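Local coordinates for protein arabinofuranosidase (Bifidobacterium longum, PDB 2Y2W) that hydrolyses terminal alpha-(1->5)-linked L-arabinofuranosyl residues of plant cell-wall arabinans and also acts on wheat arabinoxylan, as a family 51 glycoside hydrolase, at residues 378-392 against 427-439. Sequence-based numbering, arbitrary orientation.
Sequences DIYTAADAVVEGSLM and RQTTFYPFAEAAL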
loop_
_atom_site.group_PDB
_atom_site.type_symbol
_atom_site.label_atom_id
_atom_site.label_comp_id
_atom_site.label_asym_id
_atom_site.label_seq_id
_atom_site.Cartn_x
_atom_site.Cartn_y
_atom_site.Cartn_z
ATOM N N ASP D 378 33.982 5.990 13.652
ATOM C CA ASP D 378 34.840 7.159 13.493
ATOM C C ASP D 378 35.583 7.489 14.781
ATOM O O ASP D 378 34.998 7.486 15.866
ATOM C CB ASP D 378 34.022 8.370 13.029
ATOM C CG ASP D 378 33.597 8.269 11.570
ATOM O OD1 ASP D 378 34.167 7.444 10.821
ATOM O OD2 ASP D 378 32.690 9.031 11.169
ATOM N N ILE D 379 36.879 7.758 14.641
ATOM C CA ILE D 379 37.734 8.105 15.772
ATOM C C ILE D 379 37.897 9.623 15.778
ATOM O O ILE D 379 38.525 10.194 14.885
ATOM C CB ILE D 379 39.113 7.386 15.699
ATOM C CG1 ILE D 379 38.973 5.955 15.153
ATOM C CG2 ILE D 379 39.784 7.362 17.060
ATOM C CD1 ILE D 379 38.329 4.948 16.115
ATOM N N TYR D 380 37.312 10.268 16.786
ATOM C CA TYR D 380 37.114 11.717 16.770
ATOM C C TYR D 380 38.337 12.538 17.152
ATOM O O TYR D 380 39.008 12.260 18.146
ATOM C CB TYR D 380 35.926 12.111 17.650
ATOM C CG TYR D 380 34.576 11.748 17.070
ATOM C CD1 TYR D 380 34.135 12.312 15.873
ATOM C CD2 TYR D 380 33.734 10.855 17.727
ATOM C CE1 TYR D 380 32.896 11.986 15.339
ATOM C CE2 TYR D 380 32.490 10.525 17.201
ATOM C CZ TYR D 380 32.081 11.094 16.008
ATOM O OH TYR D 380 30.852 10.774 15.487
ATOM N N THR D 381 38.597 13.565 16.350
ATOM C CA THR D 381 39.710 14.481 16.563
ATOM C C THR D 381 39.285 15.635 17.463
ATOM O O THR D 381 38.090 15.859 17.673
ATOM C CB THR D 381 40.216 15.062 15.228
ATOM O OG1 THR D 381 39.150 15.769 14.578
ATOM C CG2 THR D 381 40.723 13.956 14.311
ATOM N N ALA D 382 40.270 16.367 17.983
ATOM C CA ALA D 382 40.020 17.544 18.813
ATOM C C ALA D 382 39.113 18.550 18.111
ATOM O O ALA D 382 38.308 19.219 18.756
ATOM C CB ALA D 382 41.334 18.199 19.209
ATOM N N ALA D 383 39.246 18.642 16.789
ATOM C CA ALA D 383 38.431 19.544 15.978
ATOM C C ALA D 383 36.977 19.083 15.886
ATOM O O ALA D 383 36.061 19.903 15.955
ATOM C CB ALA D 383 39.033 19.702 14.590
ATOM N N ASP D 384 36.777 17.772 15.737
ATOM C CA ASP D 384 35.435 17.183 15.663
ATOM C C ASP D 384 34.607 17.510 16.906
ATOM O O ASP D 384 33.408 17.779 16.812
ATOM C CB ASP D 384 35.517 15.664 15.472
ATOM C CG ASP D 384 36.105 15.266 14.124
ATOM O OD1 ASP D 384 35.952 16.026 13.144
ATOM O OD2 ASP D 384 36.722 14.181 14.042
ATOM N N ALA D 385 35.266 17.493 18.064
ATOM C CA ALA D 385 34.631 17.815 19.338
ATOM C C ALA D 385 34.224 19.283 19.427
ATOM O O ALA D 385 33.144 19.598 19.930
ATOM C CB ALA D 385 35.546 17.450 20.486
ATOM N N VAL D 386 35.085 20.174 18.932
ATOM C CA VAL D 386 34.821 21.617 18.970
ATOM C C VAL D 386 33.624 21.984 18.085
ATOM O O VAL D 386 32.840 22.875 18.425
ATOM C CB VAL D 386 36.086 22.454 18.592
ATOM C CG1 VAL D 386 35.783 23.952 18.574
ATOM C CG2 VAL D 386 37.228 22.170 19.560
ATOM N N VAL D 387 33.483 21.281 16.963
ATOM C CA VAL D 387 32.344 21.474 16.063
ATOM C C VAL D 387 31.033 21.057 16.737
ATOM O O VAL D 387 30.032 21.768 16.639
ATOM C CB VAL D 387 32.544 20.733 14.707
ATOM C CG1 VAL D 387 31.304 20.854 13.819
ATOM C CG2 VAL D 387 33.755 21.287 13.980
ATOM N N GLU D 388 31.050 19.920 17.432
ATOM C CA GLU D 388 29.871 19.445 18.165
ATOM C C GLU D 388 29.498 20.368 19.324
ATOM O O GLU D 388 28.314 20.568 19.605
ATOM C CB GLU D 388 30.058 18.006 18.654
ATOM C CG GLU D 388 29.875 16.966 17.556
ATOM C CD GLU D 388 29.731 15.545 18.080
ATOM O OE1 GLU D 388 29.345 15.359 19.259
ATOM O OE2 GLU D 388 30.002 14.605 17.302
ATOM N N GLY D 389 30.512 20.932 19.980
ATOM C CA GLY D 389 30.314 21.939 21.020
ATOM C C GLY D 389 29.562 23.157 20.512
ATOM O O GLY D 389 28.680 23.678 21.197
ATOM N N SER D 390 29.906 23.600 19.303
ATOM C CA SER D 390 29.245 24.748 18.676
ATOM C C SER D 390 27.846 24.408 18.166
ATOM O O SER D 390 26.963 25.271 18.158
ATOM C CB SER D 390 30.101 25.335 17.545
ATOM O OG SER D 390 30.106 24.497 16.402
ATOM N N LEU D 391 27.646 23.161 17.739
ATOM C CA LEU D 391 26.320 22.696 17.318
ATOM C C LEU D 391 25.345 22.701 18.493
ATOM O O LEU D 391 24.205 23.149 18.357
ATOM C CB LEU D 391 26.389 21.302 16.684
ATOM C CG LEU D 391 27.104 21.115 15.341
ATOM C CD1 LEU D 391 27.157 19.640 14.982
ATOM C CD2 LEU D 391 26.456 21.912 14.221
ATOM N N MET D 392 25.812 22.219 19.644
ATOM C CA MET D 392 25.042 22.245 20.885
ATOM C C MET D 392 24.678 23.675 21.298
ATOM O O MET D 392 23.566 23.922 21.771
ATOM C CB MET D 392 25.809 21.535 22.009
ATOM C CG MET D 392 25.066 21.460 23.346
ATOM S SD MET D 392 23.399 20.760 23.241
ATOM C CE MET D 392 23.767 19.035 22.915
ATOM N N ARG D 427 35.831 7.314 26.689
ATOM C CA ARG D 427 35.218 8.540 26.190
ATOM C C ARG D 427 35.989 9.078 24.996
ATOM O O ARG D 427 37.217 9.177 25.034
ATOM C CB ARG D 427 35.189 9.608 27.287
ATOM C CG ARG D 427 34.532 9.179 28.587
ATOM C CD ARG D 427 35.035 10.027 29.747
ATOM N NE ARG D 427 34.559 9.532 31.037
ATOM C CZ ARG D 427 35.135 8.555 31.736
ATOM N NH1 ARG D 427 36.221 7.944 31.276
ATOM N NH2 ARG D 427 34.619 8.185 32.899
ATOM N N GLN D 428 35.262 9.421 23.938
ATOM C CA GLN D 428 35.847 10.106 22.795
ATOM C C GLN D 428 35.911 11.591 23.108
ATOM O O GLN D 428 35.380 12.034 24.125
ATOM C CB GLN D 428 35.031 9.860 21.525
ATOM C CG GLN D 428 35.067 8.425 21.043
ATOM C CD GLN D 428 35.289 8.317 19.550
ATOM O OE1 GLN D 428 36.292 8.799 19.026
ATOM N NE2 GLN D 428 34.362 7.669 18.858
ATOM N N THR D 429 36.554 12.358 22.235
ATOM C CA THR D 429 36.688 13.800 22.431
ATOM C C THR D 429 35.330 14.501 22.442
ATOM O O THR D 429 35.159 15.510 23.125
ATOM C CB THR D 429 37.598 14.445 21.362
ATOM O OG1 THR D 429 37.001 14.304 20.067
ATOM C CG2 THR D 429 38.973 13.790 21.359
ATOM N N THR D 430 34.372 13.951 21.694
ATOM C CA THR D 430 33.024 14.514 21.580
ATOM C C THR D 430 32.156 14.257 22.813
ATOM O O THR D 430 31.078 14.840 22.949
ATOM C CB THR D 430 32.284 13.965 20.341
ATOM O OG1 THR D 430 32.291 12.533 20.379
ATOM C CG2 THR D 430 32.949 14.439 19.058
ATOM N N PHE D 431 32.628 13.379 23.696
ATOM C CA PHE D 431 31.957 13.064 24.961
ATOM C C PHE D 431 31.873 14.273 25.891
ATOM O O PHE D 431 30.825 14.542 26.483
ATOM C CB PHE D 431 32.701 11.921 25.663
ATOM C CG PHE D 431 32.020 11.406 26.899
ATOM C CD1 PHE D 431 32.195 12.040 28.126
ATOM C CD2 PHE D 431 31.222 10.268 26.841
ATOM C CE1 PHE D 431 31.572 11.559 29.273
ATOM C CE2 PHE D 431 30.593 9.776 27.985
ATOM C CZ PHE D 431 30.769 10.423 29.202
ATOM N N TYR D 432 32.983 14.994 26.004
ATOM C CA TYR D 432 33.155 16.039 27.014
ATOM C C TYR D 432 32.322 17.318 26.818
ATOM O O TYR D 432 31.837 17.876 27.800
ATOM C CB TYR D 432 34.645 16.364 27.195
ATOM C CG TYR D 432 35.491 15.159 27.563
ATOM C CD1 TYR D 432 35.540 14.689 28.876
ATOM C CD2 TYR D 432 36.240 14.484 26.596
ATOM C CE1 TYR D 432 36.315 13.580 29.220
ATOM C CE2 TYR D 432 37.017 13.371 26.929
ATOM C CZ TYR D 432 37.050 12.926 28.243
ATOM O OH TYR D 432 37.818 11.832 28.585
ATOM N N PRO D 433 32.155 17.792 25.562
ATOM C CA PRO D 433 31.276 18.951 25.377
ATOM C C PRO D 433 29.803 18.631 25.612
ATOM O O PRO D 433 29.043 19.510 26.033
ATOM C CB PRO D 433 31.501 19.343 23.909
ATOM C CG PRO D 433 32.781 18.717 23.531
ATOM C CD PRO D 433 32.848 17.446 24.309
ATOM N N PHE D 434 29.410 17.386 25.341
ATOM C CA PHE D 434 28.029 16.948 25.540
ATOM C C PHE D 434 27.702 16.817 27.026
ATOM O O PHE D 434 26.694 17.355 27.491
ATOM C CB PHE D 434 27.759 15.627 24.809
ATOM C CG PHE D 434 26.299 15.277 24.714
ATOM C CD1 PHE D 434 25.671 14.554 25.725
ATOM C CD2 PHE D 434 25.547 15.675 23.612
ATOM C CE1 PHE D 434 24.320 14.229 25.641
ATOM C CE2 PHE D 434 24.193 15.357 23.517
ATOM C CZ PHE D 434 23.579 14.632 24.534
ATOM N N ALA D 435 28.559 16.109 27.761
ATOM C CA ALA D 435 28.390 15.908 29.203
ATOM C C ALA D 435 28.195 17.224 29.963
ATOM O O ALA D 435 27.245 17.362 30.736
ATOM C CB ALA D 435 29.568 15.130 29.770
ATOM N N GLU D 436 29.082 18.188 29.725
ATOM C CA GLU D 436 29.003 19.499 30.369
ATOM C C GLU D 436 27.687 20.221 30.103
ATOM O O GLU D 436 27.085 20.776 31.025
ATOM C CB GLU D 436 30.182 20.384 29.954
ATOM C CG GLU D 436 31.318 20.406 30.969
ATOM C CD GLU D 436 30.952 21.133 32.256
ATOM O OE1 GLU D 436 30.201 22.133 32.195
ATOM O OE2 GLU D 436 31.423 20.704 33.331
ATOM N N ALA D 437 27.248 20.209 28.847
ATOM C CA ALA D 437 25.986 20.832 28.470
ATOM C C ALA D 437 24.804 20.078 29.077
ATOM O O ALA D 437 23.856 20.691 29.560
ATOM C CB ALA D 437 25.858 20.908 26.960
ATOM N N ALA D 438 24.883 18.750 29.070
ATOM C CA ALA D 438 23.802 17.903 29.567
ATOM C C ALA D 438 23.600 18.005 31.075
ATOM O O ALA D 438 22.471 17.917 31.556
ATOM C CB ALA D 438 24.031 16.452 29.161
ATOM N N LEU D 439 24.690 18.201 31.814
ATOM C CA LEU D 439 24.639 18.203 33.278
ATOM C C LEU D 439 24.492 19.583 33.934
ATOM O O LEU D 439 24.198 19.665 35.129
ATOM C CB LEU D 439 25.848 17.460 33.869
ATOM C CG LEU D 439 25.851 15.926 33.814
ATOM C CD1 LEU D 439 27.224 15.379 34.180
ATOM C CD2 LEU D 439 24.778 15.319 34.715
HETATM O O HOH W 1 29.245 16.807 21.759
#
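Helices 382-392 and 431-439 run side by side in nearly the same direction, their axes 26° apart and 8.8 Å at closest approach, with A385 and T430 the nearest pair of CA atoms at 4.3 Å. Ahead of both helices, the carboxamide of Q428 reads the backbone around I379 in both senses: Y380 N donates to Q428 OE1 (2.9 Å), while Q428 NE2 donates, in its own amide plane, to D378 O (3.1 Å). A bend at chi2 (-135°) turns this amide toward the loop backbone of 378-380. A leucine in its place would probably leave Y380 N and D378 O without these two mates. The same loop carries D378, beside W344, which is probably important for substrate recognition. T429 OG1 donates to T381 O from above the carbonyl plane (3.1 Å); the same oxygen accepts from A385 N, inside the helical turn opened by the T381-D384 capping box. T430 CG2 lies over one face of the Y380 ring, 4.0 Å from its centroid, a CH-pi contact, and also against the carboxylate of E388. That carboxylate pairs with R407, and a water bridges E388 OE1 to T430 O. G389, with no side chain, admits P433, whose CB lies 4.1 Å from G389 CA; farther on, M392, bent at chi2 and chi3, sets CG against A437 CB and CE obliquely against the F434 ring. In the chain, helix 382-397 lies between barrel strands 335-341 and 402-408, and helix 431-440 follows the latter, consistent with outer helices of a (beta/alpha)8 barrel; strand 478-485 of the other sheet touches both.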